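Local coordinates for outer surface protein (Borrelia burgdorferi, PDB 5IZT) that is of unknown function but probably acts at the outer surface of the spirochaete, at residues Asn250-Leu255 against Glu264-Ile269; Ile295-Ala300 against Asp341-Trp346. One frame throughout, in Å; residues are numbered along the deposited sequence. Where two conformers were deposited one is given.

Interactions 1 and 2 follow in series along one all-helical chain, their centres about 15 Å apart. Interaction 1 pairs helix 243-255 with helix 260-274; interaction 2 then joins the two long helices 280-316 and 322-359. Helix 260-274 is followed directly by helix 280-316. The contacts also meet in space: Lys251 NZ forms a 3.0 Å salt bridge with Glu298 OE1, Leu255 CD2 packs at 3.4 Å from Trp346 CZ3, and Arg343 NH2 probably hydrogen-bonds to Ala254 O. Segment 250-255 therefore touches both partners of interaction 2, so the short helix and the long helical pair belong to one packed bundle.

Interaction 1 (Asn250-Leu255 against Glu264-Ile269); sequences NKFYAL and EQFGSI
Glu264 O, half a turn before the Phe266 ring that packs on Phe252, is gripped by two donors of Ser268: the backbone N at 3.0 Å and, in one of the two deposited Ser268 conformers, the hydroxyl OG at 3.1 Å. The two donors come from opposite faces of the carbonyl plane, OG tilted 31° out of it; because both residues were deposited in two conformers, the hydroxyl bond is the less certain one. No polar bond crosses between the segments; the contact is between the two phenylalanine rings. The leading corner of Phe252, its CZ atom, sits over one face of the Phe266 ring, 3.4 Å above the plane and displaced toward the rim, where it lies 3.5 Å from Phe266 CD1. The planes stand 49° apart with centroids separated by 5.1 Å, an oblique pairing of aromatic rings. Helices 243-255 and 260-274 are joined by only a short linker, and the two phenylalanines bridge this pair inside the helical bundle. Both side chains leave their helices pointing toward the other segment, and with CG anti to the backbone N (chi1 -178° for Phe252 and close to that for Phe266) the rings come together. Phe252 is further packed by Met287 and Leu291 of helix 280-316, by Trp346 of helix 322-359 and by Met213 from a loop.

Interaction 2 (Ile295-Ala300 against Asp341-Trp346); sequences ISFELA and DKRKEW
Arg343 sets its CD methylene over the face of the Phe297 ring, almost exactly above the centre. That CH-pi contact puts Arg343 CD 3.5 Å from the centroid of the Phe297 ring, and every ring carbon lies within about 4 Å of it. With CG anti to the backbone N (chi1 176°) and the chain extended from CG to NE, the arginine carries CD across to the ring. Phe297, with CG likewise trans to its backbone N, presents one ring face to CD. These residues have the nearest CA atoms of the two segments, 7.3 Å apart, on helices 280-316 and 322-359, which pass each other antiparallel as a long helical hairpin; segment 341-346 falls within a predicted coiled coil. Beyond CD the chain turns sharply at the NE-CD bond (chi4 -83°), leaving the guanidinium at 29° to the ring. With Arg343 CZ 5.1 Å from the Phe297 centroid, any cation-pi attraction is weak. The charged end is held by other groups: NE by Gln294 OE1 and NH2 by a salt bridge to Asp257. Ile339 and Leu340 of helix 322-359 also touch Phe297.

Interaction 1 (Asn250-Leu255 against Glu264-Ile269)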
loop_
_atom_site.group_PDB
_atom_site.type_symbol
_atom_site.label_atom_id
_atom_site.label_comp_id
_atom_site.label_asym_id
_atom_site.label_seq_id
_atom_site.Cartn_x
_atom_site.Cartn_y
_atom_site.Cartn_z
ATOM N N ASN A 250 7.497 2.752 7.607
ATOM C CA ASN A 250 8.121 2.718 6.292
ATOM C C ASN A 250 7.244 2.046 5.247
ATOM O O ASN A 250 7.437 2.299 4.048
ATOM C CB ASN A 250 9.489 2.053 6.383
ATOM C CG ASN A 250 10.574 3.043 6.765
ATOM O OD1 ASN A 250 10.556 3.608 7.856
ATOM N ND2 ASN A 250 11.508 3.275 5.856
ATOM N N LYS A 251 6.275 1.215 5.656
ATOM C CA LYS A 251 5.320 0.706 4.670
ATOM C C LYS A 251 4.454 1.833 4.122
ATOM O O LYS A 251 4.099 1.825 2.938
ATOM C CB LYS A 251 4.444 -0.386 5.279
ATOM C CG LYS A 251 5.266 -1.512 5.915
ATOM C CD LYS A 251 5.146 -2.791 5.186
ATOM C CE LYS A 251 6.032 -3.859 5.836
ATOM N NZ LYS A 251 7.275 -4.063 5.044
ATOM N N PHE A 252 4.059 2.792 4.974
ATOM C CA PHE A 252 3.321 3.943 4.458
ATOM C C PHE A 252 4.197 4.779 3.532
ATOM O O PHE A 252 3.729 5.261 2.491
ATOM C CB PHE A 252 2.781 4.831 5.587
ATOM C CG PHE A 252 1.980 5.988 5.071
ATOM C CD1 PHE A 252 0.696 5.779 4.548
ATOM C CD2 PHE A 252 2.522 7.270 5.039
ATOM C CE1 PHE A 252 -0.043 6.839 4.030
ATOM C CE2 PHE A 252 1.785 8.353 4.509
ATOM C CZ PHE A 252 0.498 8.133 4.016
ATOM N N TYR A 253 5.459 4.976 3.895
ATOM C CA TYR A 253 6.365 5.718 3.007
ATOM C C TYR A 253 6.532 4.999 1.678
ATOM O O TYR A 253 6.616 5.639 0.616
ATOM C CB TYR A 253 7.724 5.919 3.679
ATOM C CG TYR A 253 7.640 6.593 5.036
ATOM C CD1 TYR A 253 6.605 7.476 5.329
ATOM C CD2 TYR A 253 8.578 6.316 6.038
ATOM C CE1 TYR A 253 6.502 8.077 6.588
ATOM C CE2 TYR A 253 8.481 6.929 7.313
ATOM C CZ TYR A 253 7.453 7.803 7.570
ATOM O OH TYR A 253 7.357 8.413 8.817
ATOM N N ALA A 254 6.594 3.662 1.717
ATOM C CA ALA A 254 6.720 2.876 0.494
ATOM C C ALA A 254 5.473 2.984 -0.376
ATOM O O ALA A 254 5.570 3.002 -1.609
ATOM C CB ALA A 254 6.996 1.416 0.837
ATOM N N LEU A 255 4.295 3.035 0.252
ATOM C CA LEU A 255 3.050 3.218 -0.483
ATOM C C LEU A 255 3.056 4.527 -1.267
ATOM O O LEU A 255 2.512 4.600 -2.382
ATOM C CB LEU A 255 1.875 3.192 0.500
ATOM C CG LEU A 255 0.499 3.540 -0.053
ATOM C CD1 LEU A 255 0.058 2.530 -1.124
ATOM C CD2 LEU A 255 -0.490 3.603 1.121
ATOM N N GLU A 264 5.042 14.585 3.178
ATOM C CA GLU A 264 4.906 15.765 4.030
ATOM C C GLU A 264 3.545 16.425 3.845
ATOM O O GLU A 264 2.938 16.877 4.824
ATOM C CB GLU A 264 6.029 16.768 3.748
ATOM C CG GLU A 264 5.987 18.025 4.615
ATOM C CD GLU A 264 6.419 17.788 6.065
ATOM O OE1 GLU A 264 6.011 18.576 6.954
ATOM O OE2 GLU A 264 7.168 16.829 6.316
ATOM N N GLN A 265 3.052 16.499 2.604
ATOM C CA GLN A 265 1.745 17.101 2.359
ATOM C C GLN A 265 0.645 16.307 3.044
ATOM O O GLN A 265 -0.241 16.874 3.700
ATOM C CB GLN A 265 1.484 17.183 0.855
ATOM C CG GLN A 265 2.337 18.219 0.139
ATOM C CD GLN A 265 2.116 19.620 0.699
ATOM O OE1 GLN A 265 0.992 20.011 1.003
ATOM N NE2 GLN A 265 3.197 20.373 0.855
ATOM N N PHE A 266 0.687 14.986 2.889
ATOM C CA PHE A 266 -0.309 14.106 3.492
ATOM C C PHE A 266 -0.273 14.211 5.010
ATOM O O PHE A 266 -1.322 14.304 5.666
ATOM C CB PHE A 266 -0.057 12.650 3.035
ATOM C CG PHE A 266 -1.147 11.684 3.453
ATOM C CD1 PHE A 266 -1.133 11.113 4.714
ATOM C CD2 PHE A 266 -2.156 11.343 2.574
ATOM C CE1 PHE A 266 -2.145 10.240 5.113
ATOM C CE2 PHE A 266 -3.167 10.465 2.952
ATOM C CZ PHE A 266 -3.155 9.906 4.221
ATOM N N GLY A 267 0.923 14.183 5.593
ATOM C CA GLY A 267 1.032 14.335 7.040
ATOM C C GLY A 267 0.480 15.660 7.543
ATOM O O GLY A 267 -0.165 15.721 8.598
ATOM N N SER A 268 0.708 16.735 6.790
ATOM C CA SER A 268 0.176 18.037 7.192
ATOM C C SER A 268 -1.343 18.041 7.194
ATOM O O SER A 268 -1.962 18.710 8.028
ATOM C CB SER A 268 0.696 19.143 6.276
ATOM O OG SER A 268 2.086 19.338 6.458
ATOM N N ILE A 269 -1.962 17.305 6.269
ATOM C CA ILE A 269 -3.418 17.211 6.270
ATOM C C ILE A 269 -3.897 16.401 7.469
ATOM O O ILE A 269 -4.872 16.779 8.131
ATOM C CB ILE A 269 -3.911 16.615 4.940
ATOM C CG1 ILE A 269 -3.557 17.554 3.781
ATOM C CG2 ILE A 269 -5.412 16.351 4.991
ATOM C CD1 ILE A 269 -3.556 16.856 2.404
#

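Interaction 2 (Ile295-Ala300 against Asp341-Trp346)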
loop_
_atom_site.group_PDB
_atom_site.type_symbol
_atom_site.label_atom_id
_atom_site.label_comp_id
_atom_site.label_asym_id
_atom_site.label_seq_id
_atom_site.Cartn_x
_atom_site.Cartn_y
_atom_site.Cartn_z
ATOM N N ILE A 295 0.725 -3.523 2.848
ATOM C CA ILE A 295 1.088 -4.788 3.471
ATOM C C ILE A 295 0.601 -5.944 2.610
ATOM O O ILE A 295 1.352 -6.887 2.326
ATOM C CB ILE A 295 0.517 -4.866 4.894
ATOM C CG1 ILE A 295 1.260 -3.863 5.802
ATOM C CG2 ILE A 295 0.616 -6.303 5.409
ATOM C CD1 ILE A 295 0.607 -3.644 7.175
ATOM N N SER A 296 -0.666 -5.892 2.189
ATOM C CA SER A 296 -1.197 -6.962 1.340
ATOM C C SER A 296 -0.468 -7.026 0.011
ATOM O O SER A 296 -0.239 -8.118 -0.520
ATOM C CB SER A 296 -2.690 -6.770 1.086
ATOM O OG SER A 296 -3.462 -7.027 2.254
ATOM N N PHE A 297 -0.169 -5.864 -0.575
ATOM C CA PHE A 297 0.579 -5.809 -1.834
ATOM C C PHE A 297 1.904 -6.557 -1.720
ATOM O O PHE A 297 2.231 -7.400 -2.567
ATOM C CB PHE A 297 0.801 -4.339 -2.223
ATOM C CG PHE A 297 1.651 -4.138 -3.436
ATOM C CD1 PHE A 297 1.118 -4.314 -4.714
ATOM C CD2 PHE A 297 2.966 -3.750 -3.316
ATOM C CE1 PHE A 297 1.903 -4.102 -5.845
ATOM C CE2 PHE A 297 3.767 -3.542 -4.451
ATOM C CZ PHE A 297 3.233 -3.730 -5.711
ATOM N N GLU A 298 2.676 -6.282 -0.664
ATOM C CA GLU A 298 3.978 -6.936 -0.523
ATOM C C GLU A 298 3.836 -8.435 -0.276
ATOM O O GLU A 298 4.649 -9.235 -0.768
ATOM C CB GLU A 298 4.777 -6.269 0.607
ATOM C CG GLU A 298 5.222 -4.846 0.268
ATOM C CD GLU A 298 6.030 -4.172 1.375
ATOM O OE1 GLU A 298 6.507 -4.866 2.301
ATOM O OE2 GLU A 298 6.175 -2.930 1.315
ATOM N N LEU A 299 2.846 -8.842 0.522
ATOM C CA LEU A 299 2.629 -10.272 0.745
ATOM C C LEU A 299 2.210 -10.973 -0.550
ATOM O O LEU A 299 2.594 -12.121 -0.801
ATOM C CB LEU A 299 1.580 -10.482 1.845
ATOM C CG LEU A 299 1.965 -10.141 3.292
ATOM C CD1 LEU A 299 0.733 -10.125 4.158
ATOM C CD2 LEU A 299 2.985 -11.153 3.846
ATOM N N ALA A 300 1.436 -10.286 -1.390
ATOM C CA ALA A 300 0.981 -10.875 -2.645
ATOM C C ALA A 300 2.137 -11.069 -3.615
ATOM O O ALA A 300 2.183 -12.067 -4.348
ATOM C CB ALA A 300 -0.116 -10.002 -3.264
ATOM N N ASP A 341 -2.769 -2.326 -9.986
ATOM C CA ASP A 341 -3.753 -1.317 -10.357
ATOM C C ASP A 341 -4.476 -0.762 -9.136
ATOM O O ASP A 341 -4.771 0.443 -9.070
ATOM C CB ASP A 341 -4.759 -1.923 -11.328
ATOM C CG ASP A 341 -5.912 -0.989 -11.618
ATOM O OD1 ASP A 341 -5.686 0.039 -12.287
ATOM O OD2 ASP A 341 -7.041 -1.281 -11.174
ATOM N N LYS A 342 -4.793 -1.621 -8.167
ATOM C CA LYS A 342 -5.525 -1.139 -6.998
ATOM C C LYS A 342 -4.609 -0.438 -6.007
ATOM O O LYS A 342 -5.047 0.514 -5.345
ATOM C CB LYS A 342 -6.288 -2.285 -6.338
ATOM C CG LYS A 342 -7.379 -2.856 -7.224
ATOM C CD LYS A 342 -8.443 -1.807 -7.516
ATOM C CE LYS A 342 -9.551 -2.345 -8.421
ATOM N NZ LYS A 342 -10.626 -1.306 -8.581
ATOM N N ARG A 343 -3.334 -0.835 -5.921
ATOM C CA ARG A 343 -2.408 -0.032 -5.129
ATOM C C ARG A 343 -2.253 1.349 -5.752
ATOM O O ARG A 343 -2.245 2.363 -5.040
ATOM C CB ARG A 343 -1.046 -0.728 -4.991
ATOM C CG ARG A 343 0.001 0.115 -4.239
ATOM C CD ARG A 343 1.354 -0.581 -4.093
ATOM N NE ARG A 343 2.414 0.330 -3.634
ATOM C CZ ARG A 343 3.098 1.142 -4.433
ATOM N NH1 ARG A 343 2.835 1.172 -5.741
ATOM N NH2 ARG A 343 4.043 1.932 -3.931
ATOM N N LYS A 344 -2.148 1.409 -7.087
ATOM C CA LYS A 344 -2.089 2.699 -7.773
ATOM C C LYS A 344 -3.359 3.514 -7.538
ATOM O O LYS A 344 -3.303 4.746 -7.433
ATOM C CB LYS A 344 -1.859 2.494 -9.273
ATOM N N GLU A 345 -4.518 2.848 -7.474
ATOM C CA GLU A 345 -5.764 3.574 -7.222
ATOM C C GLU A 345 -5.762 4.262 -5.859
ATOM O O GLU A 345 -6.243 5.400 -5.736
ATOM C CB GLU A 345 -6.966 2.639 -7.360
ATOM C CG GLU A 345 -8.318 3.320 -7.193
ATOM C CD GLU A 345 -8.558 4.451 -8.183
ATOM O OE1 GLU A 345 -7.885 4.485 -9.235
ATOM O OE2 GLU A 345 -9.438 5.300 -7.908
ATOM N N TRP A 346 -5.252 3.591 -4.817
ATOM C CA TRP A 346 -5.128 4.246 -3.514
ATOM C C TRP A 346 -4.262 5.490 -3.624
ATOM O O TRP A 346 -4.614 6.561 -3.114
ATOM C CB TRP A 346 -4.541 3.284 -2.468
ATOM C CG TRP A 346 -4.661 3.798 -1.066
ATOM C CD1 TRP A 346 -5.604 3.446 -0.146
ATOM C CD2 TRP A 346 -3.834 4.791 -0.431
ATOM N NE1 TRP A 346 -5.408 4.146 1.027
ATOM C CE2 TRP A 346 -4.331 4.976 0.872
ATOM C CE3 TRP A 346 -2.704 5.519 -0.835
ATOM C CZ2 TRP A 346 -3.757 5.876 1.773
ATOM C CZ3 TRP A 346 -2.131 6.414 0.064
ATOM C CH2 TRP A 346 -2.656 6.579 1.343
#